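Local coordinates for protein leucine--trna ligase (Agrobacterium radiobacter, PDB 5AH5) that probably joins L-leucine to tRNA(Leu) at the expense of ATP, as a class I leucyl-tRNA synthetase, at residues Lys32-Glu37 with Leu72-Trp77; Pro158-Val163 with Arg419-Gly424. All coordinates share one frame; numbering follows the deposited sequence.

Overall arrangement
Leaving the N terminus, the chain first closes contact 1: strand 32-37, helix 48-66 and strand 70-72 form a parallel beta-alpha-beta crossover, whose return brings 72-77 alongside 32-37 in the four-stranded sheet of the catalytic core. Contact 2 opens only later, at the turn 158-163, and closes after some 255 residues that include the editing domain, when 419-424 comes back against it. The two are therefore in series, neither nested nor crossed. The centres of contact 1 and contact 2 lie about 31 Å apart. Contact 1 joins the first two strands of the core sheet; contact 2 ties the turn between strands 153-157 and 162-164 to the loop between strands 415-419 and 425-432, all of one antiparallel sheet.

Contact 1: residues Lys32-Glu37 with Leu72-Trp77; sequences KFYVLE and LHPMGW
Tyr34 and Leu72 form a parallel beta bridge in the buried catalytic core, where strand 32-37 runs beside the end of strand 70-72 and the loop that follows it. Leu72 N donates to Phe33 O (2.9 Å), and Leu72 O then accepts from Val35 N (3.2 Å), so both polar backbone atoms of Leu72 are tied to the residues flanking Tyr34. The side chains of the bridged pair run alongside each other from the same face of the sheet: with CG anti to its backbone N (chi1 -170°), Tyr34 presents a ring face to Leu72 CD2, a CH-pi contact 4.0 Å from the ring centroid, while Leu36 CD2 approaches the other face. Pro74 CG meets the ring edge in plane. Tyr34 OH bonds Phe497 O, beyond the two segments.

Past the bridge, side chains and water take over from backbone bonds. His73 NE2 donates to Glu37 OE2 (2.6 Å, 168° at the hydrogen), meeting its syn side; the oxygen lies in the imidazole plane, but carboxylate and ring stand 87° apart. This bond fixes the carboxylate's rotation while Tyr117 OH holds its other oxygen, OE1. A water accepts from Glu37 N (2.9 Å) and donates to Pro74 O (2.6 Å), spanning the widening gap. The Tyr117 ring also meets that of His73, and Met75 CE comes within 3.5 Å of Glu37 OE1.

The Glu37 side chain lies about 6 Å from the bound 5'-O-(L-leucylsulfamoyl)adenosine. Two adjacent parallel strands linked through helix 48-66 are the first beta-alpha-beta unit of the class I synthetase Rossmann fold.

Contact 2: residues Pro158-Val163 with Arg419-Gly424; sequences PVEQTV and RQRYWG
Arg421 NH2 is gripped by two oxygens of Glu160: the backbone O, in a hydrogen bond of 2.7 Å and 164° at the hydrogen, and the carboxylate OE1, in a salt bridge also of 2.7 Å. The backbone oxygen lies close to the guanidinium plane and is approached on a lone pair; Arg421 NE adds a weak second bond to it. The carboxylate plane is turned 45° from the guanidinium. Glu160 reaches back to the arginine because its chain bends at chi2, bringing OE1 round to the same NH2 that its own carbonyl holds. A second layer comes from helix 82-91, where Asn86 bonds both Glu160 OE1 and Arg421 NH1, and Glu85 makes a salt bridge with NH1.

Beyond this clamp, Gln420 and the strand start 162-163 exchange bonds. Gln420 N donates to Thr162 OG1 (3.0 Å), a hydroxyl carried anti to its own backbone N (chi1 179°), while Gln420 OE1 accepts from Val163 N (2.8 Å) in the plane of the amide. One residue thus uses both its backbone and its side chain to hold two successive residues. The amide nitrogen, Gln420 NE2, is taken by Asp485. Arg419 crosses Val163 at about a right angle, its chain passing close to Val163 O before its guanidinium turns to a salt bridge with Asp488.

Gln161 and Thr162, opposite Asp157, make a G1 beta bulge at the turn from strand 153-157. Arg421, placed between the carboxylates of Glu160 and Glu85, probably offsets buried negative charge; with Gln420 OE1 standing in for a backbone carbonyl toward Val163 N, the contact joins the turn to the loop after strand 415-419 chiefly through directional polar bonds.

Contact 1: residues Lys32-Glu37 with Leu72-Trp77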
loop_
_atom_site.group_PDB
_atom_site.type_symbol
_atom_site.label_atom_id
_atom_site.label_comp_id
_atom_site.label_asym_id
_atom_site.label_seq_id
_atom_site.Cartn_x
_atom_site.Cartn_y
_atom_site.Cartn_z
ATOM N N LYS B 32 -15.450 7.918 13.497
ATOM C CA LYS B 32 -14.198 8.363 12.864
ATOM C C LYS B 32 -14.014 7.494 11.625
ATOM O O LYS B 32 -14.372 6.312 11.604
ATOM C CB LYS B 32 -13.018 8.183 13.805
ATOM C CG LYS B 32 -12.590 6.716 14.100
ATOM C CD LYS B 32 -11.517 6.210 13.095
ATOM C CE LYS B 32 -10.959 4.856 13.498
ATOM N NZ LYS B 32 -10.033 4.372 12.434
ATOM N N PHE B 33 -13.426 8.066 10.614
ATOM C CA PHE B 33 -12.993 7.290 9.468
ATOM C C PHE B 33 -11.746 7.948 8.874
ATOM O O PHE B 33 -11.782 9.077 8.533
ATOM C CB PHE B 33 -14.085 7.266 8.422
ATOM C CG PHE B 33 -13.903 6.162 7.411
ATOM C CD1 PHE B 33 -14.199 4.851 7.734
ATOM C CD2 PHE B 33 -13.449 6.435 6.143
ATOM C CE1 PHE B 33 -14.018 3.833 6.800
ATOM C CE2 PHE B 33 -13.294 5.406 5.207
ATOM C CZ PHE B 33 -13.553 4.124 5.519
ATOM N N TYR B 34 -10.702 7.185 8.717
ATOM C CA TYR B 34 -9.422 7.642 8.191
ATOM C C TYR B 34 -9.128 6.916 6.870
ATOM O O TYR B 34 -8.775 5.771 6.873
ATOM C CB TYR B 34 -8.342 7.302 9.220
ATOM C CG TYR B 34 -6.931 7.908 9.005
ATOM C CD1 TYR B 34 -6.672 8.826 8.019
ATOM C CD2 TYR B 34 -5.889 7.571 9.864
ATOM C CE1 TYR B 34 -5.395 9.349 7.858
ATOM C CE2 TYR B 34 -4.606 8.110 9.723
ATOM C CZ TYR B 34 -4.396 9.017 8.740
ATOM O OH TYR B 34 -3.143 9.518 8.563
ATOM N N VAL B 35 -9.246 7.619 5.784
ATOM C CA VAL B 35 -8.913 7.079 4.483
ATOM C C VAL B 35 -7.703 7.847 3.962
ATOM O O VAL B 35 -7.724 9.030 3.959
ATOM C CB VAL B 35 -10.060 7.234 3.462
ATOM C CG1 VAL B 35 -10.759 8.571 3.518
ATOM C CG2 VAL B 35 -9.579 6.969 2.042
ATOM N N LEU B 36 -6.671 7.155 3.511
ATOM C CA LEU B 36 -5.582 7.843 2.827
ATOM C C LEU B 36 -5.033 7.025 1.722
ATOM O O LEU B 36 -5.368 5.852 1.603
ATOM C CB LEU B 36 -4.488 8.203 3.823
ATOM C CG LEU B 36 -3.429 7.250 4.342
ATOM C CD1 LEU B 36 -2.359 8.025 5.087
ATOM C CD2 LEU B 36 -4.021 6.244 5.238
ATOM N N GLU B 37 -4.173 7.665 0.950
ATOM C CA GLU B 37 -3.534 7.094 -0.202
ATOM C C GLU B 37 -2.031 7.323 -0.037
ATOM O O GLU B 37 -1.586 8.201 0.745
ATOM C CB GLU B 37 -3.915 7.852 -1.446
ATOM C CG GLU B 37 -5.384 7.956 -1.790
ATOM C CD GLU B 37 -5.977 9.271 -1.418
ATOM O OE1 GLU B 37 -5.232 10.282 -1.415
ATOM O OE2 GLU B 37 -7.226 9.310 -1.160
ATOM N N LEU B 72 -10.984 11.888 8.264
ATOM C CA LEU B 72 -9.680 12.446 7.966
ATOM C C LEU B 72 -9.255 11.917 6.582
ATOM O O LEU B 72 -9.026 10.751 6.432
ATOM C CB LEU B 72 -8.664 12.040 9.027
ATOM C CG LEU B 72 -7.206 12.534 8.771
ATOM C CD1 LEU B 72 -7.191 13.977 8.411
ATOM C CD2 LEU B 72 -6.293 12.295 9.971
ATOM N N HIS B 73 -9.218 12.781 5.582
ATOM C CA HIS B 73 -8.656 12.463 4.297
ATOM C C HIS B 73 -7.530 13.491 3.972
ATOM O O HIS B 73 -7.796 14.519 3.432
ATOM C CB HIS B 73 -9.708 12.615 3.269
ATOM C CG HIS B 73 -9.322 12.132 1.917
ATOM N ND1 HIS B 73 -9.828 12.716 0.779
ATOM C CD2 HIS B 73 -8.572 11.085 1.504
ATOM C CE1 HIS B 73 -9.355 12.119 -0.287
ATOM N NE2 HIS B 73 -8.598 11.108 0.125
ATOM N N PRO B 74 -6.283 13.149 4.222
ATOM C CA PRO B 74 -5.229 14.174 4.201
ATOM C C PRO B 74 -4.288 13.917 3.061
ATOM O O PRO B 74 -4.288 12.834 2.506
ATOM C CB PRO B 74 -4.500 13.865 5.510
ATOM C CG PRO B 74 -4.472 12.379 5.546
ATOM C CD PRO B 74 -5.813 11.933 4.939
ATOM N N MET B 75 -3.412 14.869 2.777
ATOM C CA MET B 75 -2.440 14.747 1.702
ATOM C C MET B 75 -1.197 15.589 2.093
ATOM O O MET B 75 -1.253 16.623 2.775
ATOM C CB MET B 75 -3.012 15.236 0.343
ATOM C CG MET B 75 -1.996 15.250 -0.849
ATOM S SD MET B 75 -1.190 13.683 -1.105
ATOM C CE MET B 75 -2.647 12.646 -1.496
ATOM N N GLY B 76 -0.073 15.101 1.668
ATOM C CA GLY B 76 1.189 15.758 1.962
ATOM C C GLY B 76 2.208 15.157 1.004
ATOM O O GLY B 76 1.837 14.481 0.027
ATOM N N TRP B 77 3.469 15.410 1.276
ATOM C CA TRP B 77 4.508 15.402 0.230
ATOM C C TRP B 77 5.682 14.575 0.697
ATOM O O TRP B 77 6.279 14.886 1.717
ATOM C CB TRP B 77 4.902 16.848 -0.037
ATOM C CG TRP B 77 3.654 17.675 -0.286
ATOM C CD1 TRP B 77 3.121 18.603 0.548
ATOM C CD2 TRP B 77 2.698 17.513 -1.355
ATOM N NE1 TRP B 77 2.009 19.157 0.003
ATOM C CE2 TRP B 77 1.700 18.482 -1.164
ATOM C CE3 TRP B 77 2.610 16.668 -2.463
ATOM C CZ2 TRP B 77 0.594 18.594 -2.008
ATOM C CZ3 TRP B 77 1.506 16.804 -3.349
ATOM C CH2 TRP B 77 0.513 17.753 -3.111
HETATM O O HOH W 1 -4.593 10.558 1.233
#

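Contact 2: residues Pro158-Val163 with Arg419-Gly424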
loop_
_atom_site.group_PDB
_atom_site.type_symbol
_atom_site.label_atom_id
_atom_site.label_comp_id
_atom_site.label_asym_id
_atom_site.label_seq_id
_atom_site.Cartn_x
_atom_site.Cartn_y
_atom_site.Cartn_z
ATOM N N PRO B 158 27.026 2.322 -6.875
ATOM C CA PRO B 158 28.105 3.164 -7.329
ATOM C C PRO B 158 27.598 4.284 -8.196
ATOM O O PRO B 158 28.266 5.293 -8.311
ATOM C CB PRO B 158 29.038 2.177 -8.105
ATOM C CG PRO B 158 28.108 1.100 -8.610
ATOM C CD PRO B 158 27.022 0.996 -7.556
ATOM N N VAL B 159 26.410 4.173 -8.756
ATOM C CA VAL B 159 25.876 5.286 -9.528
ATOM C C VAL B 159 25.188 6.313 -8.625
ATOM O O VAL B 159 25.367 7.510 -8.843
ATOM C CB VAL B 159 24.945 4.810 -10.662
ATOM C CG1 VAL B 159 24.239 5.985 -11.326
ATOM C CG2 VAL B 159 25.767 4.013 -11.690
ATOM N N GLU B 160 24.443 5.866 -7.612
ATOM C CA GLU B 160 23.858 6.811 -6.644
ATOM C C GLU B 160 24.931 7.325 -5.723
ATOM O O GLU B 160 24.692 8.317 -5.017
ATOM C CB GLU B 160 22.855 6.173 -5.672
ATOM C CG GLU B 160 21.493 5.754 -6.111
ATOM C CD GLU B 160 20.756 6.693 -7.030
ATOM O OE1 GLU B 160 20.867 7.926 -6.930
ATOM O OE2 GLU B 160 20.034 6.133 -7.870
ATOM N N GLN B 161 26.033 6.572 -5.603
ATOM C CA GLN B 161 27.076 6.890 -4.639
ATOM C C GLN B 161 26.513 6.861 -3.223
ATOM O O GLN B 161 26.835 7.689 -2.364
ATOM C CB GLN B 161 27.776 8.238 -4.998
ATOM C CG GLN B 161 28.621 8.136 -6.284
ATOM C CD GLN B 161 29.942 7.400 -6.003
ATOM O OE1 GLN B 161 30.793 7.913 -5.257
ATOM N NE2 GLN B 161 30.119 6.201 -6.568
ATOM N N THR B 162 25.704 5.862 -2.948
ATOM C CA THR B 162 25.299 5.670 -1.584
ATOM C C THR B 162 25.035 4.274 -1.224
ATOM O O THR B 162 24.790 3.411 -2.073
ATOM C CB THR B 162 24.067 6.574 -1.227
ATOM O OG1 THR B 162 23.649 6.358 0.134
ATOM C CG2 THR B 162 22.929 6.373 -2.175
ATOM N N VAL B 163 25.058 4.067 0.077
ATOM C CA VAL B 163 24.598 2.834 0.631
ATOM C C VAL B 163 23.056 2.755 0.397
ATOM O O VAL B 163 22.387 3.786 0.357
ATOM C CB VAL B 163 24.979 2.792 2.121
ATOM C CG1 VAL B 163 24.200 1.755 2.878
ATOM C CG2 VAL B 163 26.433 2.578 2.268
ATOM N N ARG B 419 22.430 7.350 4.481
ATOM C CA ARG B 419 22.649 7.600 3.080
ATOM C C ARG B 419 23.718 8.688 2.936
ATOM O O ARG B 419 23.653 9.692 3.627
ATOM C CB ARG B 419 21.321 8.038 2.438
ATOM C CG ARG B 419 20.241 6.973 2.628
ATOM C CD ARG B 419 20.544 5.758 1.775
ATOM N NE ARG B 419 19.489 4.760 1.942
ATOM C CZ ARG B 419 19.542 3.755 2.775
ATOM N NH1 ARG B 419 20.630 3.534 3.520
ATOM N NH2 ARG B 419 18.495 2.935 2.863
ATOM N N GLN B 420 24.640 8.523 1.994
ATOM C CA GLN B 420 25.734 9.524 1.766
ATOM C C GLN B 420 25.225 10.499 0.775
ATOM O O GLN B 420 25.756 10.690 -0.327
ATOM C CB GLN B 420 27.072 8.889 1.332
ATOM C CG GLN B 420 27.653 7.871 2.363
ATOM C CD GLN B 420 26.734 6.622 2.573
ATOM O OE1 GLN B 420 26.345 6.028 1.600
ATOM N NE2 GLN B 420 26.381 6.268 3.813
ATOM N N ARG B 421 24.198 11.199 1.204
ATOM C CA ARG B 421 23.464 12.115 0.328
ATOM C C ARG B 421 23.105 13.386 1.079
ATOM O O ARG B 421 22.906 13.329 2.248
ATOM C CB ARG B 421 22.180 11.388 -0.070
ATOM C CG ARG B 421 22.448 10.372 -1.140
ATOM C CD ARG B 421 22.214 11.191 -2.369
ATOM N NE ARG B 421 22.559 10.435 -3.458
ATOM C CZ ARG B 421 21.974 10.510 -4.650
ATOM N NH1 ARG B 421 21.029 11.398 -4.972
ATOM N NH2 ARG B 421 22.420 9.682 -5.527
ATOM N N TYR B 422 23.024 14.486 0.355
ATOM C CA TYR B 422 22.602 15.768 0.854
ATOM C C TYR B 422 21.077 15.832 1.214
ATOM O O TYR B 422 20.701 16.290 2.312
ATOM C CB TYR B 422 22.878 16.835 -0.203
ATOM C CG TYR B 422 22.355 18.223 0.115
ATOM C CD1 TYR B 422 22.983 19.067 1.056
ATOM C CD2 TYR B 422 21.283 18.741 -0.559
ATOM C CE1 TYR B 422 22.493 20.353 1.317
ATOM C CE2 TYR B 422 20.764 19.971 -0.261
ATOM C CZ TYR B 422 21.410 20.802 0.671
ATOM O OH TYR B 422 20.890 22.059 0.923
ATOM N N TRP B 423 20.219 15.361 0.300
ATOM C CA TRP B 423 18.813 15.742 0.337
ATOM C C TRP B 423 18.049 14.685 1.098
ATOM O O TRP B 423 17.431 13.762 0.508
ATOM C CB TRP B 423 18.290 16.032 -1.059
ATOM C CG TRP B 423 16.916 16.585 -1.036
ATOM C CD1 TRP B 423 15.774 15.947 -1.510
ATOM C CD2 TRP B 423 16.482 17.849 -0.497
ATOM N NE1 TRP B 423 14.700 16.755 -1.316
ATOM C CE2 TRP B 423 15.091 17.910 -0.671
ATOM C CE3 TRP B 423 17.139 18.934 0.161
ATOM C CZ2 TRP B 423 14.329 19.024 -0.278
ATOM C CZ3 TRP B 423 16.387 20.042 0.569
ATOM C CH2 TRP B 423 14.987 20.070 0.376
ATOM N N GLY B 424 18.196 14.769 2.420
ATOM C CA GLY B 424 17.430 13.923 3.372
ATOM C C GLY B 424 17.553 14.482 4.764
ATOM O O GLY B 424 18.269 15.497 5.028
#